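PDB 2PSB: putative lipoprotein YerB from Bacillus subtilis, which is a putative membrane-anchored lipoprotein of unknown molecular function that interacts with PcrA, an interaction not essential for viability or repair of UV-induced lesions. Local coordinates for residues A[14-22]-A[164-172]. Numbering follows the deposited sequence.
Sequences LKAPLTGLK and ETNPLLFQT
The carbonyl O of P17 accepts the backbone N-H of L168 at 2.9 Å from O to N. The bond is nearly straight, with 171° at the hydrogen. P17 and L18 fit the middle of a type I turn, whose T19 N to A16 O bond is weak; the firmer closure is G20 N to A16 O at 2.8 Å. This turn, in the loop before strand 33-37, docks on the loop between helix 147-157 and strand 183-187. The same P17 O meets F170 CE2 at the edge of the ring, in its plane. F170 carries CG anti to its carbonyl carbon (chi1 -68°), which brings one ring face against T19 O and G20 CA. G20 CA sits over that face in a CH-pi contact, 3.7 Å from the centroid and 23° off the normal. A CB on G20 would run into the ring. An alanine in place of F170 lacks the ring, so G20 CA would probably lose its CH-pi partner and a gap would open beside P17 O. Away from the F170 ring, L18 CD2 meets L168 CD1 at 3.3 Å, closer than usual van der Waals contact. Both leucines also touch I54 of strand 54-59. T19 pairs through its backbone with G291, while L169 and Q171 pair with F288. P167 CB packs on P17 CA and O. P17 CB lies 3.8 Å from T165 OG1, a buried hydroxyl with no polar partner in the model.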
ATOM      1  N   LEU A  14      -0.753  25.018   3.319  1.00 59.08           N
ATOM      2  CA  LEU A  14      -0.423  24.123   2.216  1.00 56.87           C
ATOM      3  C   LEU A  14      -1.082  22.738   2.286  1.00 54.76           C
ATOM      4  O   LEU A  14      -1.647  22.358   3.311  1.00 56.18           O
ATOM      5  CB  LEU A  14       1.099  24.000   2.113  1.00 57.72           C
ATOM      6  CG  LEU A  14       1.875  24.045   3.431  1.00 58.35           C
ATOM      7  CD1 LEU A  14       1.657  22.755   4.198  1.00 58.09           C
ATOM      8  CD2 LEU A  14       3.354  24.250   3.144  1.00 57.83           C
ATOM      9  N   LYS A  15      -1.015  21.998   1.179  1.00 50.92           N
ATOM     10  CA  LYS A  15      -1.614  20.669   1.088  1.00 46.81           C
ATOM     11  C   LYS A  15      -0.582  19.543   1.173  1.00 43.35           C
ATOM     12  O   LYS A  15       0.598  19.754   0.912  1.00 41.78           O
ATOM     13  CB  LYS A  15      -2.384  20.525  -0.230  1.00 47.23           C
ATOM     14  CG  LYS A  15      -3.550  21.485  -0.404  1.00 48.33           C
ATOM     15  CD  LYS A  15      -4.159  21.336  -1.793  1.00 48.92           C
ATOM     16  CE  LYS A  15      -5.279  22.331  -2.025  1.00 49.35           C
ATOM     17  NZ  LYS A  15      -6.403  22.133  -1.076  1.00 48.87           N
ATOM     18  N   ALA A  16      -1.036  18.347   1.542  1.00 40.45           N
ATOM     19  CA  ALA A  16      -0.143  17.198   1.635  1.00 37.29           C
ATOM     20  C   ALA A  16      -0.010  16.580   0.241  1.00 35.11           C
ATOM     21  O   ALA A  16      -0.996  16.435  -0.483  1.00 33.16           O
ATOM     22  CB  ALA A  16      -0.690  16.183   2.620  1.00 38.81           C
ATOM     23  N   PRO A  17       1.220  16.213  -0.147  1.00 31.97           N
ATOM     24  CA  PRO A  17       1.561  15.615  -1.443  1.00 30.97           C
ATOM     25  C   PRO A  17       0.761  14.372  -1.825  1.00 30.44           C
ATOM     26  O   PRO A  17       0.267  14.251  -2.940  1.00 25.40           O
ATOM     27  CB  PRO A  17       3.048  15.272  -1.295  1.00 30.50           C
ATOM     28  CG  PRO A  17       3.517  16.126  -0.162  1.00 29.78           C
ATOM     29  CD  PRO A  17       2.366  16.142   0.770  1.00 30.83           C
ATOM     30  N   LEU A  18       0.641  13.448  -0.885  1.00 31.65           N
ATOM     31  CA  LEU A  18      -0.029  12.191  -1.156  1.00 32.49           C
ATOM     32  C   LEU A  18      -1.504  12.098  -0.808  1.00 32.46           C
ATOM     33  O   LEU A  18      -2.129  11.062  -1.036  1.00 32.91           O
ATOM     34  CB  LEU A  18       0.757  11.072  -0.473  1.00 32.86           C
ATOM     35  CG  LEU A  18       2.255  11.126  -0.827  1.00 34.27           C
ATOM     36  CD1 LEU A  18       2.941   9.863  -0.345  1.00 36.51           C
ATOM     37  CD2 LEU A  18       2.438  11.289  -2.346  1.00 32.33           C
ATOM     38  N   THR A  19      -2.071  13.182  -0.293  1.00 33.88           N
ATOM     39  CA  THR A  19      -3.480  13.174   0.071  1.00 35.48           C
ATOM     40  C   THR A  19      -4.253  14.350  -0.524  1.00 35.91           C
ATOM     41  O   THR A  19      -5.460  14.258  -0.767  1.00 36.44           O
ATOM     42  CB  THR A  19      -3.642  13.197   1.590  1.00 35.63           C
ATOM     43  OG1 THR A  19      -4.985  12.850   1.927  1.00 41.35           O
ATOM     44  CG2 THR A  19      -3.343  14.578   2.123  1.00 35.18           C
ATOM     45  N   GLY A  20      -3.557  15.460  -0.751  1.00 35.01           N
ATOM     46  CA  GLY A  20      -4.216  16.622  -1.313  1.00 36.81           C
ATOM     47  C   GLY A  20      -4.970  17.430  -0.274  1.00 37.39           C
ATOM     48  O   GLY A  20      -5.587  18.444  -0.600  1.00 38.65           O
ATOM     49  N   LEU A  21      -4.931  16.967   0.973  1.00 38.07           N
ATOM     50  CA  LEU A  21      -5.588  17.648   2.083  1.00 39.22           C
ATOM     51  C   LEU A  21      -4.612  18.645   2.689  1.00 41.66           C
ATOM     52  O   LEU A  21      -3.398  18.435   2.659  1.00 40.48           O
ATOM     53  CB  LEU A  21      -6.015  16.638   3.155  1.00 38.08           C
ATOM     54  CG  LEU A  21      -7.372  15.922   3.083  1.00 37.41           C
ATOM     55  CD1 LEU A  21      -7.970  15.976   1.703  1.00 34.83           C
ATOM     56  CD2 LEU A  21      -7.175  14.483   3.528  1.00 38.31           C
ATOM     57  N   LYS A  22      -5.142  19.730   3.240  1.00 45.31           N
ATOM     58  CA  LYS A  22      -4.304  20.758   3.841  1.00 47.54           C
ATOM     59  C   LYS A  22      -3.588  20.232   5.083  1.00 48.67           C
ATOM     60  O   LYS A  22      -4.117  19.386   5.805  1.00 48.44           O
ATOM     61  CB  LYS A  22      -5.152  21.985   4.207  1.00 49.04           C
ATOM     62  CG  LYS A  22      -5.944  22.582   3.037  1.00 50.81           C
ATOM     63  CD  LYS A  22      -6.574  23.925   3.412  1.00 52.36           C
ATOM     64  CE  LYS A  22      -7.544  24.434   2.343  1.00 53.63           C
ATOM     65  NZ  LYS A  22      -6.894  24.769   1.041  1.00 55.70           N
ATOM     66  N   GLU A 164      11.208  16.881   0.164  1.00 43.74           N
ATOM     67  CA  GLU A 164       9.932  17.220  -0.429  1.00 45.99           C
ATOM     68  C   GLU A 164       9.669  16.205  -1.529  1.00 44.53           C
ATOM     69  O   GLU A 164      10.583  15.833  -2.266  1.00 45.37           O
ATOM     70  CB  GLU A 164       9.978  18.638  -1.000  1.00 48.74           C
ATOM     71  CG  GLU A 164      10.280  19.699   0.050  1.00 54.72           C
ATOM     72  CD  GLU A 164      10.651  21.046  -0.551  1.00 57.94           C
ATOM     73  OE1 GLU A 164       9.808  21.646  -1.254  1.00 59.78           O
ATOM     74  OE2 GLU A 164      11.794  21.501  -0.320  1.00 58.62           O
ATOM     75  N   THR A 165       8.429  15.745  -1.631  1.00 42.26           N
ATOM     76  CA  THR A 165       8.084  14.777  -2.656  1.00 40.75           C
ATOM     77  C   THR A 165       7.062  15.397  -3.608  1.00 39.21           C
ATOM     78  O   THR A 165       6.184  16.159  -3.184  1.00 36.65           O
ATOM     79  CB  THR A 165       7.547  13.453  -2.021  1.00 39.95           C
ATOM     80  OG1 THR A 165       6.148  13.318  -2.267  1.00 41.98           O
ATOM     81  CG2 THR A 165       7.788  13.446  -0.515  1.00 39.88           C
ATOM     82  N   ASN A 166       7.201  15.106  -4.901  1.00 38.90           N
ATOM     83  CA  ASN A 166       6.275  15.651  -5.887  1.00 38.67           C
ATOM     84  C   ASN A 166       4.883  15.097  -5.600  1.00 36.97           C
ATOM     85  O   ASN A 166       4.683  13.878  -5.546  1.00 36.74           O
ATOM     86  CB  ASN A 166       6.712  15.288  -7.309  1.00 41.25           C
ATOM     87  CG  ASN A 166       6.009  16.133  -8.365  1.00 44.76           C
ATOM     88  OD1 ASN A 166       6.085  17.365  -8.336  1.00 48.61           O
ATOM     89  ND2 ASN A 166       5.315  15.479  -9.297  1.00 45.56           N
ATOM     90  N   PRO A 167       3.904  15.989  -5.402  1.00 35.19           N
ATOM     91  CA  PRO A 167       2.520  15.602  -5.108  1.00 33.54           C
ATOM     92  C   PRO A 167       1.802  14.859  -6.219  1.00 33.91           C
ATOM     93  O   PRO A 167       2.192  14.917  -7.384  1.00 34.44           O
ATOM     94  CB  PRO A 167       1.850  16.937  -4.807  1.00 32.90           C
ATOM     95  CG  PRO A 167       2.583  17.880  -5.696  1.00 33.68           C
ATOM     96  CD  PRO A 167       4.027  17.454  -5.504  1.00 33.45           C
ATOM     97  N   LEU A 168       0.747  14.150  -5.838  1.00 32.74           N
ATOM     98  CA  LEU A 168      -0.072  13.443  -6.797  1.00 32.95           C
ATOM     99  C   LEU A 168      -1.011  14.479  -7.401  1.00 31.59           C
ATOM    100  O   LEU A 168      -0.982  15.651  -7.021  1.00 30.91           O
ATOM    101  CB  LEU A 168      -0.879  12.339  -6.105  1.00 32.31           C
ATOM    102  CG  LEU A 168      -0.174  11.000  -5.875  1.00 30.37           C
ATOM    103  CD1 LEU A 168       1.276  11.209  -5.478  1.00 32.55           C
ATOM    104  CD2 LEU A 168      -0.932  10.236  -4.800  1.00 32.07           C
ATOM    105  N   LEU A 169      -1.832  14.042  -8.344  1.00 32.47           N
ATOM    106  CA  LEU A 169      -2.776  14.918  -9.004  1.00 33.59           C
ATOM    107  C   LEU A 169      -4.145  14.714  -8.378  1.00 35.38           C
ATOM    108  O   LEU A 169      -4.674  13.597  -8.371  1.00 34.79           O
ATOM    109  CB  LEU A 169      -2.843  14.601 -10.501  1.00 33.31           C
ATOM    110  CG  LEU A 169      -3.767  15.482 -11.347  1.00 33.92           C
ATOM    111  CD1 LEU A 169      -3.231  16.910 -11.364  1.00 30.28           C
ATOM    112  CD2 LEU A 169      -3.866  14.927 -12.769  1.00 32.59           C
ATOM    113  N   PHE A 170      -4.715  15.800  -7.866  1.00 36.07           N
ATOM    114  CA  PHE A 170      -6.020  15.759  -7.214  1.00 37.90           C
ATOM    115  C   PHE A 170      -7.026  16.669  -7.910  1.00 41.27           C
ATOM    116  O   PHE A 170      -6.642  17.582  -8.645  1.00 42.49           O
ATOM    117  CB  PHE A 170      -5.873  16.176  -5.750  1.00 33.07           C
ATOM    118  CG  PHE A 170      -5.107  15.189  -4.921  1.00 34.42           C
ATOM    119  CD1 PHE A 170      -5.704  14.001  -4.508  1.00 32.89           C
ATOM    120  CD2 PHE A 170      -3.775  15.415  -4.595  1.00 33.18           C
ATOM    121  CE1 PHE A 170      -4.984  13.047  -3.787  1.00 31.66           C
ATOM    122  CE2 PHE A 170      -3.045  14.467  -3.872  1.00 31.87           C
ATOM    123  CZ  PHE A 170      -3.650  13.284  -3.470  1.00 30.96           C
ATOM    124  N   GLN A 171      -8.311  16.415  -7.679  1.00 42.74           N
ATOM    125  CA  GLN A 171      -9.360  17.225  -8.281  1.00 47.43           C
ATOM    126  C   GLN A 171      -9.965  18.220  -7.289  1.00 50.32           C
ATOM    127  O   GLN A 171      -9.544  18.302  -6.134  1.00 49.56           O
ATOM    128  CB  GLN A 171     -10.461  16.332  -8.852  1.00 47.84           C
ATOM    129  CG  GLN A 171     -11.086  15.399  -7.845  1.00 50.21           C
ATOM    130  CD  GLN A 171     -12.377  14.799  -8.346  1.00 51.21           C
ATOM    131  OE1 GLN A 171     -13.334  15.516  -8.635  1.00 51.67           O
ATOM    132  NE2 GLN A 171     -12.416  13.478  -8.452  1.00 52.49           N
ATOM    133  N   THR A 172     -10.951  18.985  -7.758  1.00 20.00           N
ATOM    134  CA  THR A 172     -11.633  19.988  -6.951  1.00 20.00           C
ATOM    135  C   THR A 172     -13.137  19.971  -7.206  1.00 20.00           C
ATOM    136  O   THR A 172     -13.824  18.977  -6.929  1.00 56.08           O
ATOM    137  CB  THR A 172     -11.064  21.390  -7.235  1.00 20.00           C
ATOM    138  OG1 THR A 172     -11.832  22.373  -6.533  1.00 20.00           O
ATOM    139  CG2 THR A 172     -11.270  21.763  -8.696  1.00 20.00           C
TER